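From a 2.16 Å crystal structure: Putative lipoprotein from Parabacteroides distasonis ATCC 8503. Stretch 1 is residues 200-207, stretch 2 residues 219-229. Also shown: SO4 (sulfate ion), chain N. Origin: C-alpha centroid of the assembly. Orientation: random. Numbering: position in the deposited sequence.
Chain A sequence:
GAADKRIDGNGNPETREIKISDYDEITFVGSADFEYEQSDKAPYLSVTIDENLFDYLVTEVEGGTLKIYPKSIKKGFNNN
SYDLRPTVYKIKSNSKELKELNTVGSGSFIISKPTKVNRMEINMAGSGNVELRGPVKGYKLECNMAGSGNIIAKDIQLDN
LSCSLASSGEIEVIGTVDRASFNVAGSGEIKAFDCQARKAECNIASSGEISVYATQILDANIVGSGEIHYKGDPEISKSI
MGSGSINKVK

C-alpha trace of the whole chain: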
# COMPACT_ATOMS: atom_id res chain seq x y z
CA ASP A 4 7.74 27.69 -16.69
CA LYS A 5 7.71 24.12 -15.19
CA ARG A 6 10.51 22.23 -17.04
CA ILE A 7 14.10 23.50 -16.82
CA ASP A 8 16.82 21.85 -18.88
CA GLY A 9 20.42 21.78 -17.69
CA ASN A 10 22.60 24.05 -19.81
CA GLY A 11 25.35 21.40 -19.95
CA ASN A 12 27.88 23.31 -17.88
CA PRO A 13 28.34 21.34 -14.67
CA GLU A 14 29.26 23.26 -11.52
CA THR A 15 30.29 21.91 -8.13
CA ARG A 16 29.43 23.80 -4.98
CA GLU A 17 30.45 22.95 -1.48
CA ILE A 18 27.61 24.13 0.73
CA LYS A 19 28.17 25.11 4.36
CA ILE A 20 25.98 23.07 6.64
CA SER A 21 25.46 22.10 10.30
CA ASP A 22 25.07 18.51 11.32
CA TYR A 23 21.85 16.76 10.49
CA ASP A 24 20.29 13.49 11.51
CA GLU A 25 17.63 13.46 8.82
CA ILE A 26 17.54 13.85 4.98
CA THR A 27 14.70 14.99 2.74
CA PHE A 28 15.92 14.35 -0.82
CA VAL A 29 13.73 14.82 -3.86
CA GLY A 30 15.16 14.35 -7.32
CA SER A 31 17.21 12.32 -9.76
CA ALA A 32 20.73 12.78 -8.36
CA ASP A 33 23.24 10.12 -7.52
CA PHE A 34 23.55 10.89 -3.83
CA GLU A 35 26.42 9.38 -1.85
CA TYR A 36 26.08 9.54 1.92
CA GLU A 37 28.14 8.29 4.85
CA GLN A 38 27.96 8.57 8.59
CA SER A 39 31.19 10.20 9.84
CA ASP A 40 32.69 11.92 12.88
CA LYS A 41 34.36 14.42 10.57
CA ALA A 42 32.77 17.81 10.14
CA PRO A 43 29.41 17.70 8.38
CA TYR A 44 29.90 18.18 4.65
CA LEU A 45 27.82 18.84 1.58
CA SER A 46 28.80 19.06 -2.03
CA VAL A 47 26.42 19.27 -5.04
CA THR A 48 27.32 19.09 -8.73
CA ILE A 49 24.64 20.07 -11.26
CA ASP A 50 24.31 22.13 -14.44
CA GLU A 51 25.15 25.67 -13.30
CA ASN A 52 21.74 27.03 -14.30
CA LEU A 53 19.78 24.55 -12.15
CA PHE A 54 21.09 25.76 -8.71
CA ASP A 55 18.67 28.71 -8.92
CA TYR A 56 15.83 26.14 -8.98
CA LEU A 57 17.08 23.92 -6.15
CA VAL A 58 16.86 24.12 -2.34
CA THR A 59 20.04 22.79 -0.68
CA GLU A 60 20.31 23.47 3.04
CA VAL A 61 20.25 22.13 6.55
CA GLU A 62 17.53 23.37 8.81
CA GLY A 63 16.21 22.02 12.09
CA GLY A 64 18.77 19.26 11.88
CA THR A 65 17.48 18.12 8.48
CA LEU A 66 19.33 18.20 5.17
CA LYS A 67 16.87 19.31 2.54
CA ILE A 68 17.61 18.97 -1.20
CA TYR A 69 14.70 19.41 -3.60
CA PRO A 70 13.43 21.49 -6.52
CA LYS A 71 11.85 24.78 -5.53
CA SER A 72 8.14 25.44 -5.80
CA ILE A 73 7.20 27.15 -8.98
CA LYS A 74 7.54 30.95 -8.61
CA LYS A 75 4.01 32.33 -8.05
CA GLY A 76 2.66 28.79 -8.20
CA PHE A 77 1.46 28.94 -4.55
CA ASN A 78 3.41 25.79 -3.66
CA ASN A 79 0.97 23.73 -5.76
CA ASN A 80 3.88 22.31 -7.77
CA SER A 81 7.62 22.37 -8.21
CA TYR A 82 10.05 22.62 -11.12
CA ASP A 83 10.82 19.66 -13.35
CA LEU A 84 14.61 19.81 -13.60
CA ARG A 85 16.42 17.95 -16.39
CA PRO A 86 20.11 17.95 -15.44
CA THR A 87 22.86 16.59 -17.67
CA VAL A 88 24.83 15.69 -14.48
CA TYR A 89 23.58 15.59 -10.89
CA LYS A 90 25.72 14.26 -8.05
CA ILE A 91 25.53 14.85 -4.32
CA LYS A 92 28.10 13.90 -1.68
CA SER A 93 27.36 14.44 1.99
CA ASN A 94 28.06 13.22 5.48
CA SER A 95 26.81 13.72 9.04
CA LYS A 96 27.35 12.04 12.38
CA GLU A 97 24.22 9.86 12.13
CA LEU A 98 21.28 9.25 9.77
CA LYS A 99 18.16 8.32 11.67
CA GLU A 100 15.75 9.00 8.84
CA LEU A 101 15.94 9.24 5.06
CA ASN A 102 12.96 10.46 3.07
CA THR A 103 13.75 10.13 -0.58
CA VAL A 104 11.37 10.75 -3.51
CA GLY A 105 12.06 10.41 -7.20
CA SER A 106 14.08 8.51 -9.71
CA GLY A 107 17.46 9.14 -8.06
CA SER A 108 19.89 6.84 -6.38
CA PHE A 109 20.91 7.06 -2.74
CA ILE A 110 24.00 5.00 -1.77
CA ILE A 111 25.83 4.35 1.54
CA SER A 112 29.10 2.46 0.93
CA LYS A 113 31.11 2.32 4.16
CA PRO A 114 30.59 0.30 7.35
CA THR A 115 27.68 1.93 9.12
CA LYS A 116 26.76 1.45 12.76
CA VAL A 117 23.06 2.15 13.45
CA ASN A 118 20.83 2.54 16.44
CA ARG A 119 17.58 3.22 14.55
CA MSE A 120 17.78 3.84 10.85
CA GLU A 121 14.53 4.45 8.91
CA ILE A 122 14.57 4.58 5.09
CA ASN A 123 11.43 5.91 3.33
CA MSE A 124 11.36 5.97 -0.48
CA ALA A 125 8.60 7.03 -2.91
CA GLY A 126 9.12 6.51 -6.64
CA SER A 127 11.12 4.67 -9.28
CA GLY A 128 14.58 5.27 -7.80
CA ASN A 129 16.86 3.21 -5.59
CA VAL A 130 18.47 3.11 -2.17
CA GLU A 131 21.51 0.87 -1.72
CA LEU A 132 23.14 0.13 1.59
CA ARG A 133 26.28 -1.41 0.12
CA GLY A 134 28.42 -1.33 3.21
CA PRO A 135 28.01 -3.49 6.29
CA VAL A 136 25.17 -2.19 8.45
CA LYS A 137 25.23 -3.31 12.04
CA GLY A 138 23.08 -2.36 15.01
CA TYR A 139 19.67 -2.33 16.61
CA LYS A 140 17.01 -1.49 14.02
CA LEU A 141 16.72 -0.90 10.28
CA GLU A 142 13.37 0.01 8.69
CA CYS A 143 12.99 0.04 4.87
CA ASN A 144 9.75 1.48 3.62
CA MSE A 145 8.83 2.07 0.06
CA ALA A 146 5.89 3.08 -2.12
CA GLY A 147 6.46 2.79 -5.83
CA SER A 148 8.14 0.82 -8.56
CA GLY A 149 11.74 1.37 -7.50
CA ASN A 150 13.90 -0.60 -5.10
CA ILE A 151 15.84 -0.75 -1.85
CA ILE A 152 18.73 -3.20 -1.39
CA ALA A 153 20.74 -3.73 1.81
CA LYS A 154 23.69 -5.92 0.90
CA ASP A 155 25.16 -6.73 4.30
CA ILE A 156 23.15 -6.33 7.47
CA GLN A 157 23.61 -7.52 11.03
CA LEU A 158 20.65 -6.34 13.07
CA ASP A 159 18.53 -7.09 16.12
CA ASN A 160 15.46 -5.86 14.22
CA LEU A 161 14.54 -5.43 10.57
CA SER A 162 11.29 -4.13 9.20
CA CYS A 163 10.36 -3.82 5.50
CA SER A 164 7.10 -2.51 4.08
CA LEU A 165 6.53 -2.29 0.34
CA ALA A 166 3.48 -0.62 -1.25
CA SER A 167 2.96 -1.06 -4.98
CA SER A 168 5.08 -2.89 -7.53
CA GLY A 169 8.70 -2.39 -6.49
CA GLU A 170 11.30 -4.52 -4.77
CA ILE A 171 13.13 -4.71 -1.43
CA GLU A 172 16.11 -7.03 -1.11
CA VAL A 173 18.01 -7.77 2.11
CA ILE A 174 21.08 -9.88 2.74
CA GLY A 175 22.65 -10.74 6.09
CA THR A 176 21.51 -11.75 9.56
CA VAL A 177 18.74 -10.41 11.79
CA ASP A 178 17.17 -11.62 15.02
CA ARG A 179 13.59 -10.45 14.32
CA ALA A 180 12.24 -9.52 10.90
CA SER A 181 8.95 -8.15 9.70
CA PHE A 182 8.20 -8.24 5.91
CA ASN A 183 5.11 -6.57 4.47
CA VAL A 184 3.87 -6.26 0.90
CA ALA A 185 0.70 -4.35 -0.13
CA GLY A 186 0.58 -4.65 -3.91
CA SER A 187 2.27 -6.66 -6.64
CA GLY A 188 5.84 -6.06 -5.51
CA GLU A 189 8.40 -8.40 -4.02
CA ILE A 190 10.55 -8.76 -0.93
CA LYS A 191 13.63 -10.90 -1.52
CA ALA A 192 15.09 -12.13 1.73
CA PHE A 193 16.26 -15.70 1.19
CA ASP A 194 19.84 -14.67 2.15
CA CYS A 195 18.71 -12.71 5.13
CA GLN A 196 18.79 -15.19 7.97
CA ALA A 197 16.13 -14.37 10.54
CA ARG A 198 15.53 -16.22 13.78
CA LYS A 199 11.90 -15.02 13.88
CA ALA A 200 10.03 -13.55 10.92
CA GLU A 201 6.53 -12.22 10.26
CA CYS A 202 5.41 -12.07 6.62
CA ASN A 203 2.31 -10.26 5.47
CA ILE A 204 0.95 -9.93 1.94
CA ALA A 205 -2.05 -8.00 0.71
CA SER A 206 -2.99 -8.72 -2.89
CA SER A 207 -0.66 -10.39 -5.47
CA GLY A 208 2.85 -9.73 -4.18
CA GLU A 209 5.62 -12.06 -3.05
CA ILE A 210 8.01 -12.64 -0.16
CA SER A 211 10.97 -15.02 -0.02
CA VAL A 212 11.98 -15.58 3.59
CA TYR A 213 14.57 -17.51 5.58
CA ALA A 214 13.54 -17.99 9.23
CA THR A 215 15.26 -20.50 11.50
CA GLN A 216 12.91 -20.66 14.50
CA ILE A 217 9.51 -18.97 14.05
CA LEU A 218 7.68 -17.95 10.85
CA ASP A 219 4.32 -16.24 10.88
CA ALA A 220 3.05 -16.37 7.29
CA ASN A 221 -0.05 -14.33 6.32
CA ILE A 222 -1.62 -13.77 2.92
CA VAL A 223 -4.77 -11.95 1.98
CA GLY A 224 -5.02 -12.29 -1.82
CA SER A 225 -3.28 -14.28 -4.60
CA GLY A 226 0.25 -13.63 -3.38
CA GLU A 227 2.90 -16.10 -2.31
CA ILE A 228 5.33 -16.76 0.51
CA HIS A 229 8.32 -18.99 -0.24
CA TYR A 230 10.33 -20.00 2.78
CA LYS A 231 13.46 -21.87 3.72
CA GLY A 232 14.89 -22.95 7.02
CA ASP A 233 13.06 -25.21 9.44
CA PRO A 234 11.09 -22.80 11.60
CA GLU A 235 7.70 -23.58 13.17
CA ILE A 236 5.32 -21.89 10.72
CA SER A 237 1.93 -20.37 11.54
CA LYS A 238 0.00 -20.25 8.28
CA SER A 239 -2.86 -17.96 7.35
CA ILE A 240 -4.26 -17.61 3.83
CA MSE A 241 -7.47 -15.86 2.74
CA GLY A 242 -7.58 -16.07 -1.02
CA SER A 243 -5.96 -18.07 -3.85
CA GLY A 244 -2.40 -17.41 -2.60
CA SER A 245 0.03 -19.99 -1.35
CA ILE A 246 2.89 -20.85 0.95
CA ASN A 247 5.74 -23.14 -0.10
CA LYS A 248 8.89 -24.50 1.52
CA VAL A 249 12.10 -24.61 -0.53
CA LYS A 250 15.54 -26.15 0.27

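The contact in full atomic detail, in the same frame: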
# COMPACT_ATOMS: atom_id res chain seq x y z
N ALA A 200 10.55 -14.43 11.96
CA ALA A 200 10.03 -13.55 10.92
C ALA A 200 8.50 -13.58 10.85
O ALA A 200 7.86 -14.65 10.99
CB ALA A 200 10.60 -13.91 9.59
N GLU A 201 7.95 -12.40 10.59
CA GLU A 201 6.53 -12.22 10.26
C GLU A 201 6.41 -11.73 8.82
O GLU A 201 7.07 -10.75 8.44
CB GLU A 201 5.95 -11.16 11.17
CG GLU A 201 4.45 -11.08 11.09
CD GLU A 201 3.89 -9.87 11.84
OE1 GLU A 201 4.57 -9.45 12.82
OE2 GLU A 201 2.79 -9.37 11.45
N CYS A 202 5.59 -12.40 8.03
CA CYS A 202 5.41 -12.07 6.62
C CYS A 202 3.95 -11.81 6.34
O CYS A 202 3.08 -12.64 6.64
CB CYS A 202 5.87 -13.22 5.76
SG CYS A 202 7.63 -13.50 5.83
N ASN A 203 3.67 -10.65 5.80
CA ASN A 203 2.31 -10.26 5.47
C ASN A 203 2.23 -9.79 4.06
O ASN A 203 3.01 -8.90 3.67
CB ASN A 203 1.85 -9.12 6.35
CG ASN A 203 1.72 -9.53 7.80
OD1 ASN A 203 0.81 -10.27 8.16
ND2 ASN A 203 2.63 -9.07 8.63
N ILE A 204 1.27 -10.34 3.32
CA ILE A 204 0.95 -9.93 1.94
C ILE A 204 -0.52 -9.58 1.76
O ILE A 204 -1.42 -10.34 2.14
CB ILE A 204 1.28 -11.04 0.92
CG1 ILE A 204 2.77 -11.44 1.01
CG2 ILE A 204 0.95 -10.56 -0.52
CD1 ILE A 204 3.21 -12.42 -0.06
N ALA A 205 -0.75 -8.42 1.16
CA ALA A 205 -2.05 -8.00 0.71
C ALA A 205 -1.99 -7.89 -0.81
O ALA A 205 -1.20 -7.16 -1.37
CB ALA A 205 -2.47 -6.67 1.37
N SER A 206 -2.85 -8.66 -1.46
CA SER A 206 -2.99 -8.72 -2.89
C SER A 206 -2.00 -9.72 -3.52
O SER A 206 -1.88 -10.82 -2.99
CB SER A 206 -3.13 -7.32 -3.52
OG SER A 206 -2.17 -7.02 -4.49
N SER A 207 -1.34 -9.38 -4.62
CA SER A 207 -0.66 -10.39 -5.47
C SER A 207 0.86 -10.45 -5.33
O SER A 207 1.51 -11.16 -6.08
CB SER A 207 -0.98 -10.10 -6.93
OG SER A 207 -0.56 -8.78 -7.26
N ASP A 219 5.73 -16.57 10.85
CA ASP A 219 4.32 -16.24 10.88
C ASP A 219 4.00 -15.74 9.47
O ASP A 219 4.48 -14.67 9.05
CB ASP A 219 4.16 -15.21 12.00
CG ASP A 219 2.76 -14.74 12.18
OD1 ASP A 219 1.83 -15.30 11.55
OD2 ASP A 219 2.59 -13.79 12.98
N ALA A 220 3.24 -16.53 8.73
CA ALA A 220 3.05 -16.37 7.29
C ALA A 220 1.58 -16.04 7.00
O ALA A 220 0.69 -16.87 7.26
CB ALA A 220 3.49 -17.62 6.55
N ASN A 221 1.32 -14.83 6.52
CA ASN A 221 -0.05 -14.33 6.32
C ASN A 221 -0.23 -13.78 4.93
O ASN A 221 0.58 -12.93 4.48
CB ASN A 221 -0.37 -13.22 7.34
CG ASN A 221 -0.15 -13.69 8.77
OD1 ASN A 221 -0.89 -14.53 9.26
ND2 ASN A 221 0.91 -13.22 9.41
N ILE A 222 -1.28 -14.23 4.26
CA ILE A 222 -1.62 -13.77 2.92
C ILE A 222 -3.12 -13.51 2.85
O ILE A 222 -3.95 -14.37 3.25
CB ILE A 222 -1.28 -14.81 1.84
CG1 ILE A 222 0.19 -15.26 1.95
CG2 ILE A 222 -1.68 -14.28 0.44
CD1 ILE A 222 0.58 -16.44 1.05
N VAL A 223 -3.43 -12.32 2.35
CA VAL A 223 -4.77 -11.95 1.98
C VAL A 223 -4.71 -11.57 0.51
O VAL A 223 -4.32 -10.45 0.16
CB VAL A 223 -5.30 -10.80 2.87
CG1 VAL A 223 -6.71 -10.34 2.39
CG2 VAL A 223 -5.32 -11.25 4.35
N GLY A 224 -5.08 -12.50 -0.36
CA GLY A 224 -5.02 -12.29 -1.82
C GLY A 224 -4.41 -13.48 -2.56
O GLY A 224 -4.48 -14.58 -2.11
N SER A 225 -3.83 -13.23 -3.72
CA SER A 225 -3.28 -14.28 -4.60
C SER A 225 -1.77 -14.42 -4.47
O SER A 225 -1.16 -15.23 -5.14
CB SER A 225 -3.58 -13.93 -6.05
OG SER A 225 -2.99 -12.66 -6.39
N GLY A 226 -1.17 -13.60 -3.60
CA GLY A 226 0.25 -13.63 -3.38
C GLY A 226 0.84 -14.90 -2.81
O GLY A 226 0.12 -15.87 -2.51
N GLU A 227 2.16 -14.89 -2.68
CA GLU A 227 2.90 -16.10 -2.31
C GLU A 227 4.06 -15.85 -1.38
O GLU A 227 4.79 -14.85 -1.56
CB GLU A 227 3.48 -16.78 -3.55
CG GLU A 227 2.41 -17.22 -4.53
CD GLU A 227 2.99 -17.92 -5.78
OE1 GLU A 227 4.20 -18.06 -5.89
OE2 GLU A 227 2.24 -18.30 -6.67
N ILE A 228 4.20 -16.75 -0.41
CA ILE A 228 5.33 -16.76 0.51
C ILE A 228 6.12 -18.05 0.24
O ILE A 228 5.57 -19.17 0.26
CB ILE A 228 4.91 -16.66 1.98
CG1 ILE A 228 4.15 -15.35 2.18
CG2 ILE A 228 6.17 -16.82 2.93
CD1 ILE A 228 3.48 -15.14 3.56
N HIS A 229 7.40 -17.88 -0.05
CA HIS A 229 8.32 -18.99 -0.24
C HIS A 229 9.27 -18.92 0.93
O HIS A 229 9.86 -17.86 1.19
CB HIS A 229 9.13 -18.83 -1.53
CG HIS A 229 8.34 -18.29 -2.67
ND1 HIS A 229 7.39 -19.04 -3.32
CD2 HIS A 229 8.34 -17.07 -3.26
CE1 HIS A 229 6.84 -18.30 -4.28
NE2 HIS A 229 7.40 -17.11 -4.26
S SO4 N . -4.53 -7.94 -7.86
O1 SO4 N . -4.79 -7.90 -6.40
O2 SO4 N . -3.17 -7.38 -8.08
O3 SO4 N . -4.58 -9.36 -8.27
O4 SO4 N . -5.55 -7.17 -8.56
O HOH W 1 1.02 -14.01 -7.32

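In a parallel β-sheet, in-register pairing can place like beside like, and this contact is a compact example. At its apolar centre lies Ile 204, paired in register with Ile 222, both in the m,t rotamer, with Ile 204 CB 4.4 Å from Ile 222 CG2. The CD1 methyl of Ile 204 also reaches the returning strand 227-229, lying 3.8 Å from Ile 228 CG1, while Ile 228 CD1 stands 3.8 Å from Cys 202 CB. Cys 202, Ile 204 and Ile 222 share one face of the sheet, and Ile 228 points toward stretch 1 from the returning strand; all four are buried.

The backbone sets this register. Strands 200-205 and 219-223 run parallel, their directions only 4° apart, and the hydrogen bonds alternate as parallel pairing demands. Cys 202 receives at its O the N of Asn 221 (2.8 Å) and gives its own N to Asp 219 O (2.7 Å); Ile 204 repeats the pattern, with its N 2.9 Å from Asn 221 O and its O 2.8 Å from Val 223 N.

Beyond the strands the ladder continues into the turn: Ser 206 N bonds to Val 223 O (2.8 Å), and Gly 226 N to Ser 206 O (2.9 Å). Glycine suits this tight passage. A CB on Gly 224 would fall 2.5 Å from Ser 206 O, and one on Gly 226 would lie 2.7 Å from Ile 204 CG2.

The face bearing Glu 201, Asn 203, Asp 219 and Asn 221 is largely polar, though Ala 205 and Val 223 also lie on it. Asn 221 ND2 makes a weak hydrogen bond to Asn 203 OD1 (3.2 Å) and another bond to Asp 219 OD1 (3.1 Å); Asn 203 ND2 likewise donates to Glu 201 OE2 (2.8 Å). Amides, which both donate and accept, thus link the rungs and engage neighbouring carboxylates. At the exposed turn, a water donates to Ser 207 O (3.1 Å) and weakly to Ser 225 O (3.3 Å), while Ser 207 OG holds sulfate O2 at 3.1 Å.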